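PDB 4Z8T: AvrRxo1-ORF1 from Xanthomonas oryzae pv. oryzicola, which acts as a type III effector with a polynucleotide kinase domain, probably a P-loop phosphotransferase related to zeta toxins, and forms a complex with AvrRxo1-ORF2. Local coordinates for residues K42-A47 and A134-G139; V156-S161 and D167-L172; Y226-F231 and G238-F243. All coordinates share one frame; numbering follows the deposited sequence.

How the contacts relate
The three contacts follow one another along the chain and are tied together by two tyrosines. Contact 1 and contact 2 have their centres about 17 Å apart, and Glu138 OE1, on the helix of contact 1, lies 2.5 Å from Tyr169 OH, the central side chain of contact 2. About 12 Å separates the centres of contacts 2 and 3; there Asp167 OD1 lies 2.6 Å from Tyr226 OH, joining the two helices. Contacts 1 and 3 are about 28 Å apart between centres and do not touch. The bound sulfate belongs to contact 2, whose loop runs beside the probable P-loop and hydrogen-bonds Lys78 through Lys158 O, while contact 3 reaches the same sheet.

Contact 1: residues K42-A47 and A134-G139; sequences KLLDQA and ADRFEG
Ala47 lays its methyl group over one face of the Phe137 ring, a CH-pi contact with CB 3.9 Å from the ring centroid and displaced toward the rim. Phe137 CE1 also runs close to the main chain, 3.6 Å from Ala47 O. With CG anti to the backbone N (chi1 175°), the phenyl group leans from its own helix toward Ala47. Leu44 slides past it in the opposite direction: one methyl, Leu44 CD2, rests 3.9 Å from Phe137 CB, at the root of the aromatic side chain. The other branch turns to Arg136, whose aliphatic part it meets crosswise, at about a right angle, with Leu44 CD1 3.6 Å from Arg136 CG. A bend at chi2 (132°) brings NE back beside the same methyl, oblique to the guanidinium plane, with Arg136 NE also 3.6 Å from Leu44 CD1. Leu44 thus divides its two methyls between the buried phenylalanine and the exposed arginine, and no hydrogen bond crosses the contact. The axes of the two helix segments approach to 10.4 Å, with an angle of 44° between their directions. Around them, Val102 and Ala51 also pack on Phe137, Phe107 covers Leu43 and Ala47, and Arg48 hydrogen-bonds Arg136 O. Helix 34-60 thereby crosses helix 123-141 on the side away from Tyr169; helix 123-141 leads on to strand 154-157, outermost of the sheet within this chain.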
loop_
_atom_site.group_PDB
_atom_site.type_symbol
_atom_site.label_atom_id
_atom_site.label_comp_id
_atom_site.label_asym_id
_atom_site.label_seq_id
_atom_site.Cartn_x
_atom_site.Cartn_y
_atom_site.Cartn_z
ATOM N N LYS A 42 8.325 -17.223 45.453
ATOM C CA LYS A 42 7.437 -16.169 45.905
ATOM C C LYS A 42 6.626 -15.615 44.737
ATOM O O LYS A 42 5.414 -15.451 44.844
ATOM C CB LYS A 42 8.224 -15.032 46.550
ATOM C CG LYS A 42 7.319 -13.955 47.116
ATOM C CD LYS A 42 8.083 -12.755 47.657
ATOM C CE LYS A 42 8.565 -11.849 46.538
ATOM N NZ LYS A 42 8.969 -10.502 47.054
ATOM N N LEU A 43 7.296 -15.325 43.632
ATOM C CA LEU A 43 6.598 -14.754 42.485
ATOM C C LEU A 43 5.600 -15.735 41.874
ATOM O O LEU A 43 4.515 -15.323 41.440
ATOM C CB LEU A 43 7.589 -14.258 41.435
ATOM C CG LEU A 43 8.533 -13.168 41.952
ATOM C CD1 LEU A 43 9.426 -12.691 40.825
ATOM C CD2 LEU A 43 7.763 -12.010 42.527
ATOM N N LEU A 44 5.953 -17.019 41.846
ATOM C CA LEU A 44 5.045 -18.025 41.291
ATOM C C LEU A 44 3.844 -18.214 42.201
ATOM O O LEU A 44 2.724 -18.408 41.723
ATOM C CB LEU A 44 5.759 -19.359 41.059
ATOM C CG LEU A 44 6.736 -19.366 39.885
ATOM C CD1 LEU A 44 7.573 -20.628 39.846
ATOM C CD2 LEU A 44 5.979 -19.194 38.566
ATOM N N ASP A 45 4.065 -18.145 43.513
ATOM C CA ASP A 45 2.950 -18.245 44.452
ATOM C C ASP A 45 1.970 -17.101 44.248
ATOM O O ASP A 45 0.750 -17.301 44.265
ATOM C CB ASP A 45 3.445 -18.242 45.903
ATOM C CG ASP A 45 4.105 -19.546 46.301
ATOM O OD1 ASP A 45 3.883 -20.571 45.624
ATOM O OD2 ASP A 45 4.841 -19.551 47.310
ATOM N N GLN A 46 2.507 -15.900 44.051
ATOM C CA GLN A 46 1.665 -14.727 43.858
ATOM C C GLN A 46 0.843 -14.853 42.574
ATOM O O GLN A 46 -0.367 -14.616 42.568
ATOM C CB GLN A 46 2.519 -13.460 43.806
ATOM C CG GLN A 46 3.156 -13.093 45.143
ATOM C CD GLN A 46 4.057 -11.868 45.052
ATOM O OE1 GLN A 46 4.236 -11.283 43.976
ATOM N NE2 GLN A 46 4.624 -11.469 46.185
ATOM N N ALA A 47 1.519 -15.223 41.495
ATOM C CA ALA A 47 0.877 -15.349 40.185
ATOM C C ALA A 47 -0.196 -16.429 40.223
ATOM O O ALA A 47 -1.296 -16.273 39.668
ATOM C CB ALA A 47 1.924 -15.668 39.125
ATOM N N ALA A 134 7.408 -17.756 33.427
ATOM C CA ALA A 134 6.115 -17.835 32.754
ATOM C C ALA A 134 5.819 -19.266 32.337
ATOM O O ALA A 134 4.668 -19.716 32.390
ATOM C CB ALA A 134 6.075 -16.906 31.542
ATOM N N ASP A 135 6.860 -19.986 31.928
ATOM C CA ASP A 135 6.678 -21.361 31.477
ATOM C C ASP A 135 6.371 -22.283 32.644
ATOM O O ASP A 135 5.564 -23.211 32.526
ATOM C CB ASP A 135 7.914 -21.840 30.720
ATOM C CG ASP A 135 8.074 -21.153 29.392
ATOM O OD1 ASP A 135 7.068 -20.627 28.870
ATOM O OD2 ASP A 135 9.207 -21.145 28.861
ATOM N N ARG A 136 7.011 -22.034 33.781
ATOM C CA ARG A 136 6.681 -22.792 34.971
ATOM C C ARG A 136 5.261 -22.466 35.429
ATOM O O ARG A 136 4.512 -23.347 35.850
ATOM C CB ARG A 136 7.695 -22.513 36.083
ATOM C CG ARG A 136 7.359 -23.206 37.373
ATOM C CD ARG A 136 8.550 -23.935 37.988
ATOM N NE ARG A 136 8.345 -24.117 39.423
ATOM C CZ ARG A 136 7.476 -24.972 39.952
ATOM N NH1 ARG A 136 7.350 -25.056 41.267
ATOM N NH2 ARG A 136 6.730 -25.745 39.172
ATOM N N PHE A 137 4.888 -21.194 35.304
ATOM C CA PHE A 137 3.560 -20.736 35.695
ATOM C C PHE A 137 2.511 -21.417 34.806
ATOM O O PHE A 137 1.543 -21.999 35.304
ATOM C CB PHE A 137 3.519 -19.201 35.595
ATOM C CG PHE A 137 2.172 -18.582 35.864
ATOM C CD1 PHE A 137 1.405 -18.949 36.958
ATOM C CD2 PHE A 137 1.695 -17.586 35.025
ATOM C CE1 PHE A 137 0.174 -18.353 37.193
ATOM C CE2 PHE A 137 0.469 -16.978 35.259
ATOM C CZ PHE A 137 -0.290 -17.359 36.343
ATOM N N GLU A 138 2.734 -21.386 33.498
ATOM C CA GLU A 138 1.798 -22.000 32.560
ATOM C C GLU A 138 1.716 -23.514 32.760
ATOM O O GLU A 138 0.638 -24.106 32.661
ATOM C CB GLU A 138 2.201 -21.672 31.119
ATOM C CG GLU A 138 1.254 -22.233 30.056
ATOM C CD GLU A 138 1.776 -22.030 28.651
ATOM O OE1 GLU A 138 2.070 -20.868 28.286
ATOM O OE2 GLU A 138 1.895 -23.033 27.908
ATOM N N GLY A 139 2.854 -24.138 33.044
ATOM C CA GLY A 139 2.884 -25.572 33.281
ATOM C C GLY A 139 1.994 -26.009 34.428
ATOM O O GLY A 139 1.285 -27.019 34.330
#

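Contact 2: residues V156-S161 and D167-L172; sequences VDKRLS and DSYIQL. With SO4 (sulfate ion), chain C.
Tyr169 reaches from its helix to Val156, Lys158 and Leu160, and its ring forms the tight part of this contact. Val156 comes from the opposite direction and places CG1 over one ring face, 4.1 Å from the centroid and 23° off the normal. The Leu160 and Tyr169 side chains cross at about a right angle, the CD2 methyl of Leu160 lying 3.6 Å from Tyr169 CE2, oblique to the ring. At the edge of the ring, near its plane, an extended lysine chain delivers Lys158 NZ to Tyr169 OH, a 2.7 Å hydrogen bond. The same hydroxyl hydrogen-bonds Glu138 on helix 123-141, holding the phenol at its tip. This is a strand-loop-helix unit at the edge of the parallel part of a sheet, as in P-loop kinases; Lys158 O accepts a bond from Lys78 of the probable Walker A motif. The backbones stay apart, the nearest CA atoms (Val156 and Tyr169) 8.9 Å from each other. On the looser side, Arg159 and Ser161 leave the helix alone and bind a sulfate, probably from the crystallisation liquor. Ser161 N and Ser161 OG both donate to sulfate O1, at 2.9 Å and 2.7 Å. Arg159 presents a guanidinium edge, the sulfur lying in its plane, and NH1 donates to O2 over 2.9 Å in a bent bond (140°). Arg159 NH2 also hydrogen-bonds Ser98 O of AvrRxo1-ORF2.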
loop_
_atom_site.group_PDB
_atom_site.type_symbol
_atom_site.label_atom_id
_atom_site.label_comp_id
_atom_site.label_asym_id
_atom_site.label_seq_id
_atom_site.Cartn_x
_atom_site.Cartn_y
_atom_site.Cartn_z
ATOM N N VAL A 156 -4.060 -16.145 28.253
ATOM C CA VAL A 156 -2.748 -16.098 27.621
ATOM C C VAL A 156 -2.654 -14.771 26.893
ATOM O O VAL A 156 -3.417 -14.487 25.975
ATOM C CB VAL A 156 -2.528 -17.274 26.653
ATOM C CG1 VAL A 156 -1.135 -17.189 26.005
ATOM C CG2 VAL A 156 -2.671 -18.590 27.396
ATOM N N ASP A 157 -1.725 -13.948 27.368
ATOM C CA ASP A 157 -1.553 -12.588 26.934
ATOM C C ASP A 157 -0.166 -12.491 26.300
ATOM O O ASP A 157 0.794 -12.108 26.961
ATOM C CB ASP A 157 -1.619 -11.713 28.187
ATOM C CG ASP A 157 -1.549 -10.252 27.881
ATOM O OD1 ASP A 157 -1.693 -9.878 26.696
ATOM O OD2 ASP A 157 -1.362 -9.475 28.839
ATOM N N LYS A 158 -0.065 -12.877 25.029
ATOM C CA LYS A 158 1.198 -12.947 24.310
ATOM C C LYS A 158 0.901 -12.523 22.891
ATOM O O LYS A 158 -0.267 -12.463 22.489
ATOM C CB LYS A 158 1.734 -14.382 24.280
ATOM C CG LYS A 158 2.136 -14.958 25.627
ATOM C CD LYS A 158 2.691 -16.358 25.417
ATOM C CE LYS A 158 3.031 -17.026 26.728
ATOM N NZ LYS A 158 3.897 -18.210 26.483
ATOM N N ARG A 159 1.945 -12.244 22.120
ATOM C CA ARG A 159 1.729 -11.847 20.733
ATOM C C ARG A 159 1.010 -12.930 19.938
ATOM O O ARG A 159 0.126 -12.624 19.126
ATOM C CB ARG A 159 3.047 -11.481 20.055
ATOM C CG ARG A 159 2.853 -10.900 18.647
ATOM C CD ARG A 159 4.151 -10.430 17.990
ATOM N NE ARG A 159 4.730 -9.296 18.703
ATOM C CZ ARG A 159 5.709 -9.388 19.595
ATOM N NH1 ARG A 159 6.223 -10.570 19.893
ATOM N NH2 ARG A 159 6.160 -8.297 20.207
ATOM N N LEU A 160 1.404 -14.189 20.177
ATOM C CA LEU A 160 0.802 -15.367 19.537
ATOM C C LEU A 160 0.804 -15.241 18.020
ATOM O O LEU A 160 -0.183 -15.583 17.363
ATOM C CB LEU A 160 -0.622 -15.618 20.053
ATOM C CG LEU A 160 -0.762 -15.825 21.565
ATOM C CD1 LEU A 160 -2.220 -15.841 21.982
ATOM C CD2 LEU A 160 -0.055 -17.109 22.004
ATOM N N SER A 161 1.909 -14.765 17.460
ATOM C CA SER A 161 1.915 -14.456 16.036
ATOM C C SER A 161 1.933 -15.723 15.182
ATOM O O SER A 161 1.102 -15.874 14.280
ATOM C CB SER A 161 3.036 -13.472 15.666
ATOM O OG SER A 161 4.335 -13.953 15.966
ATOM N N ASP A 167 -0.784 -23.370 17.263
ATOM C CA ASP A 167 -1.004 -24.816 17.332
ATOM C C ASP A 167 -0.805 -25.348 18.746
ATOM O O ASP A 167 -1.560 -26.204 19.212
ATOM C CB ASP A 167 -0.041 -25.557 16.390
ATOM C CG ASP A 167 -0.399 -25.401 14.925
ATOM O OD1 ASP A 167 -1.523 -24.958 14.617
ATOM O OD2 ASP A 167 0.450 -25.751 14.071
ATOM N N SER A 168 0.226 -24.848 19.414
ATOM C CA SER A 168 0.553 -25.294 20.757
ATOM C C SER A 168 -0.559 -24.957 21.735
ATOM O O SER A 168 -0.921 -25.792 22.556
ATOM C CB SER A 168 1.894 -24.718 21.232
ATOM O OG SER A 168 1.773 -23.355 21.615
ATOM N N TYR A 169 -1.126 -23.755 21.640
ATOM C CA TYR A 169 -2.203 -23.395 22.562
ATOM C C TYR A 169 -3.517 -24.108 22.251
ATOM O O TYR A 169 -4.271 -24.444 23.167
ATOM C CB TYR A 169 -2.366 -21.864 22.700
ATOM C CG TYR A 169 -1.284 -21.298 23.586
ATOM C CD1 TYR A 169 -1.289 -21.543 24.955
ATOM C CD2 TYR A 169 -0.226 -20.571 23.055
ATOM C CE1 TYR A 169 -0.283 -21.060 25.770
ATOM C CE2 TYR A 169 0.783 -20.087 23.865
ATOM C CZ TYR A 169 0.742 -20.326 25.216
ATOM O OH TYR A 169 1.748 -19.849 26.019
ATOM N N ILE A 170 -3.779 -24.357 20.968
ATOM C CA ILE A 170 -4.943 -25.147 20.576
ATOM C C ILE A 170 -4.790 -26.558 21.145
ATOM O O ILE A 170 -5.727 -27.118 21.710
ATOM C CB ILE A 170 -5.128 -25.187 19.039
ATOM C CG1 ILE A 170 -5.663 -23.839 18.537
ATOM C CG2 ILE A 170 -6.080 -26.302 18.638
ATOM C CD1 ILE A 170 -5.719 -23.707 17.010
ATOM N N GLN A 171 -3.596 -27.120 21.003
ATOM C CA GLN A 171 -3.326 -28.448 21.554
ATOM C C GLN A 171 -3.493 -28.458 23.071
ATOM O O GLN A 171 -4.102 -29.370 23.621
ATOM C CB GLN A 171 -1.929 -28.912 21.165
ATOM C CG GLN A 171 -1.640 -30.350 21.552
ATOM C CD GLN A 171 -0.310 -30.824 21.006
ATOM O OE1 GLN A 171 0.652 -30.053 20.928
ATOM N NE2 GLN A 171 -0.248 -32.093 20.614
ATOM N N LEU A 172 -2.978 -27.436 23.750
ATOM C CA LEU A 172 -3.147 -27.349 25.194
ATOM C C LEU A 172 -4.624 -27.312 25.565
ATOM O O LEU A 172 -5.051 -27.999 26.487
ATOM C CB LEU A 172 -2.437 -26.106 25.746
ATOM C CG LEU A 172 -2.324 -25.999 27.269
ATOM C CD1 LEU A 172 -0.999 -25.340 27.646
ATOM C CD2 LEU A 172 -3.474 -25.220 27.861
HETATM S S SO4 C . 5.953 -14.168 18.958
HETATM O O1 SO4 C . 4.523 -14.240 18.681
HETATM O O2 SO4 C . 6.549 -13.003 18.312
HETATM O O3 SO4 C . 6.617 -15.376 18.458
HETATM O O4 SO4 C . 6.168 -14.081 20.400
#

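Contact 3: residues Y226-F231 and G238-F243; sequences YVIDRF and GNYRLF
Tyr240 extends from its strand under Phe231, Val227 and Ile228 of helix 224-233 and meets a different partner at each stage of its length. Its CB sits over one face of the Phe231 ring, 3.8 Å from the centroid, in a CH-pi contact displaced toward the rim. With CG anti to the backbone N (chi1 173°), the phenol then continues past Phe231, and the two rings meet obliquely, their planes at 46°. On one flank of the ring, CD2 lies near Phe231 CD1, and CE2 comes 3.9 Å from Val227 CG1. Farther out, Ile228 covers a face: Tyr240 CZ is 3.4 Å from Ile228 CG1, and CE1 is almost as near to the same carbon. At the tip, Tyr240 OH touches both Ile228 CG1 and Ile228 CD1 and finds its polar partner outside the contact, a hydrogen bond to Asp184 on strand 179-185. Phe231 lies against the start of the strand, where its CE2 approaches Asn239 O at 3.3 Å and its edge faces Gly238 O. A water lies 2.7 Å from Phe231 O and 3.0 Å from Gly238 O, placed to donate to either, although more acceptors surround it than it has protons. The axes of the helix and strand segments come within 8.7 Å, their N-to-C directions 145° apart. Helix 224-233 belongs to the beta-alpha-beta crossover from strand 179-185 to its parallel neighbour 238-245, and Phe231 packs on Val180 and Leu182 as well. His13 of AvrRxo1-ORF2 rests on Ile228. With no direct hydrogen bond between the segments, the helix is held to the sheet by apolar and aromatic packing, and the phenol tip buried within it is satisfied by Asp184 of the neighbouring strand.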
loop_
_atom_site.group_PDB
_atom_site.type_symbol
_atom_site.label_atom_id
_atom_site.label_comp_id
_atom_site.label_asym_id
_atom_site.label_seq_id
_atom_site.Cartn_x
_atom_site.Cartn_y
_atom_site.Cartn_z
ATOM N N TYR A 226 -4.344 -17.949 8.979
ATOM C CA TYR A 226 -4.157 -19.314 9.473
ATOM C C TYR A 226 -4.919 -19.518 10.773
ATOM O O TYR A 226 -5.553 -20.561 10.988
ATOM C CB TYR A 226 -2.673 -19.629 9.691
ATOM C CG TYR A 226 -2.444 -20.984 10.318
ATOM C CD1 TYR A 226 -2.423 -21.145 11.703
ATOM C CD2 TYR A 226 -2.266 -22.109 9.527
ATOM C CE1 TYR A 226 -2.226 -22.393 12.280
ATOM C CE2 TYR A 226 -2.063 -23.353 10.099
ATOM C CZ TYR A 226 -2.046 -23.489 11.467
ATOM O OH TYR A 226 -1.847 -24.736 12.026
ATOM N N VAL A 227 -4.860 -18.523 11.657
ATOM C CA VAL A 227 -5.605 -18.618 12.902
ATOM C C VAL A 227 -7.108 -18.690 12.631
ATOM O O VAL A 227 -7.805 -19.514 13.201
ATOM C CB VAL A 227 -5.284 -17.420 13.836
ATOM C CG1 VAL A 227 -6.070 -17.544 15.140
ATOM C CG2 VAL A 227 -3.795 -17.370 14.106
ATOM N N ILE A 228 -7.600 -17.827 11.746
ATOM C CA ILE A 228 -9.010 -17.789 11.436
ATOM C C ILE A 228 -9.452 -19.138 10.868
ATOM O O ILE A 228 -10.514 -19.642 11.231
ATOM C CB ILE A 228 -9.298 -16.659 10.452
ATOM C CG1 ILE A 228 -8.961 -15.341 11.152
ATOM C CG2 ILE A 228 -10.747 -16.701 9.986
ATOM C CD1 ILE A 228 -9.128 -14.103 10.290
ATOM N N ASP A 229 -8.610 -19.717 10.017
ATOM C CA ASP A 229 -8.908 -21.022 9.397
ATOM C C ASP A 229 -9.129 -22.090 10.445
ATOM O O ASP A 229 -9.950 -22.983 10.256
ATOM C CB ASP A 229 -7.761 -21.480 8.476
ATOM C CG ASP A 229 -7.889 -20.960 7.060
ATOM O OD1 ASP A 229 -8.962 -20.454 6.688
ATOM O OD2 ASP A 229 -6.901 -21.085 6.311
ATOM N N ARG A 230 -8.397 -22.027 11.550
ATOM C CA ARG A 230 -8.599 -23.027 12.591
ATOM C C ARG A 230 -9.998 -22.971 13.178
ATOM O O ARG A 230 -10.574 -24.013 13.507
ATOM C CB ARG A 230 -7.548 -22.906 13.704
ATOM C CG ARG A 230 -6.105 -22.967 13.219
ATOM C CD ARG A 230 -5.620 -24.365 12.821
ATOM N NE ARG A 230 -6.270 -24.908 11.623
ATOM C CZ ARG A 230 -6.030 -24.520 10.367
ATOM N NH1 ARG A 230 -6.673 -25.108 9.361
ATOM N NH2 ARG A 230 -5.166 -23.548 10.094
ATOM N N PHE A 231 -10.547 -21.758 13.328
ATOM C CA PHE A 231 -11.885 -21.612 13.861
ATOM C C PHE A 231 -12.961 -21.892 12.825
ATOM O O PHE A 231 -14.023 -22.429 13.158
ATOM C CB PHE A 231 -12.082 -20.227 14.489
ATOM C CG PHE A 231 -11.293 -20.041 15.760
ATOM C CD1 PHE A 231 -9.961 -19.704 15.714
ATOM C CD2 PHE A 231 -11.893 -20.232 17.001
ATOM C CE1 PHE A 231 -9.233 -19.540 16.883
ATOM C CE2 PHE A 231 -11.163 -20.082 18.180
ATOM C CZ PHE A 231 -9.833 -19.730 18.112
ATOM N N GLY A 238 -13.949 -23.090 19.758
ATOM C CA GLY A 238 -14.271 -21.898 20.524
ATOM C C GLY A 238 -14.690 -20.777 19.595
ATOM O O GLY A 238 -15.269 -21.020 18.540
ATOM N N ASN A 239 -14.381 -19.539 19.959
ATOM C CA ASN A 239 -14.797 -18.413 19.134
ATOM C C ASN A 239 -13.621 -17.501 18.840
ATOM O O ASN A 239 -12.660 -17.464 19.602
ATOM C CB ASN A 239 -15.916 -17.633 19.817
ATOM C CG ASN A 239 -17.152 -18.486 20.030
ATOM O OD1 ASN A 239 -17.710 -19.031 19.078
ATOM N ND2 ASN A 239 -17.550 -18.652 21.288
ATOM N N TYR A 240 -13.721 -16.781 17.727
ATOM C CA TYR A 240 -12.669 -15.884 17.244
ATOM C C TYR A 240 -13.274 -14.527 16.880
ATOM O O TYR A 240 -14.278 -14.453 16.179
ATOM C CB TYR A 240 -11.992 -16.487 16.002
ATOM C CG TYR A 240 -11.012 -15.544 15.342
ATOM C CD1 TYR A 240 -11.447 -14.609 14.402
ATOM C CD2 TYR A 240 -9.661 -15.571 15.665
ATOM C CE1 TYR A 240 -10.571 -13.728 13.809
ATOM C CE2 TYR A 240 -8.763 -14.690 15.061
ATOM C CZ TYR A 240 -9.233 -13.768 14.137
ATOM O OH TYR A 240 -8.353 -12.896 13.530
ATOM N N ARG A 241 -12.639 -13.443 17.335
ATOM C CA ARG A 241 -13.021 -12.103 16.888
ATOM C C ARG A 241 -11.768 -11.329 16.557
ATOM O O ARG A 241 -10.776 -11.401 17.294
ATOM C CB ARG A 241 -13.789 -11.356 17.984
ATOM C CG ARG A 241 -15.224 -11.827 18.154
ATOM C CD ARG A 241 -15.883 -11.119 19.338
ATOM N NE ARG A 241 -15.357 -11.639 20.605
ATOM C CZ ARG A 241 -15.395 -10.969 21.750
ATOM N NH1 ARG A 241 -15.923 -9.751 21.780
ATOM N NH2 ARG A 241 -14.888 -11.509 22.849
ATOM N N LEU A 242 -11.815 -10.591 15.455
ATOM C CA LEU A 242 -10.696 -9.773 15.008
ATOM C C LEU A 242 -11.115 -8.323 15.055
ATOM O O LEU A 242 -12.108 -7.951 14.455
ATOM C CB LEU A 242 -10.356 -10.102 13.554
ATOM C CG LEU A 242 -9.369 -9.153 12.849
ATOM C CD1 LEU A 242 -8.001 -9.099 13.548
ATOM C CD2 LEU A 242 -9.211 -9.644 11.410
ATOM N N PHE A 243 -10.338 -7.499 15.753
ATOM C CA PHE A 243 -10.645 -6.068 15.827
ATOM C C PHE A 243 -9.514 -5.327 15.176
ATOM O O PHE A 243 -8.362 -5.635 15.435
ATOM C CB PHE A 243 -10.769 -5.608 17.286
ATOM C CG PHE A 243 -11.940 -6.207 18.008
ATOM C CD1 PHE A 243 -13.197 -5.627 17.932
ATOM C CD2 PHE A 243 -11.791 -7.380 18.740
ATOM C CE1 PHE A 243 -14.288 -6.201 18.601
ATOM C CE2 PHE A 243 -12.877 -7.948 19.408
ATOM C CZ PHE A 243 -14.110 -7.369 19.335
HETATM O O HOH W 1 -14.982 -21.747 15.593
#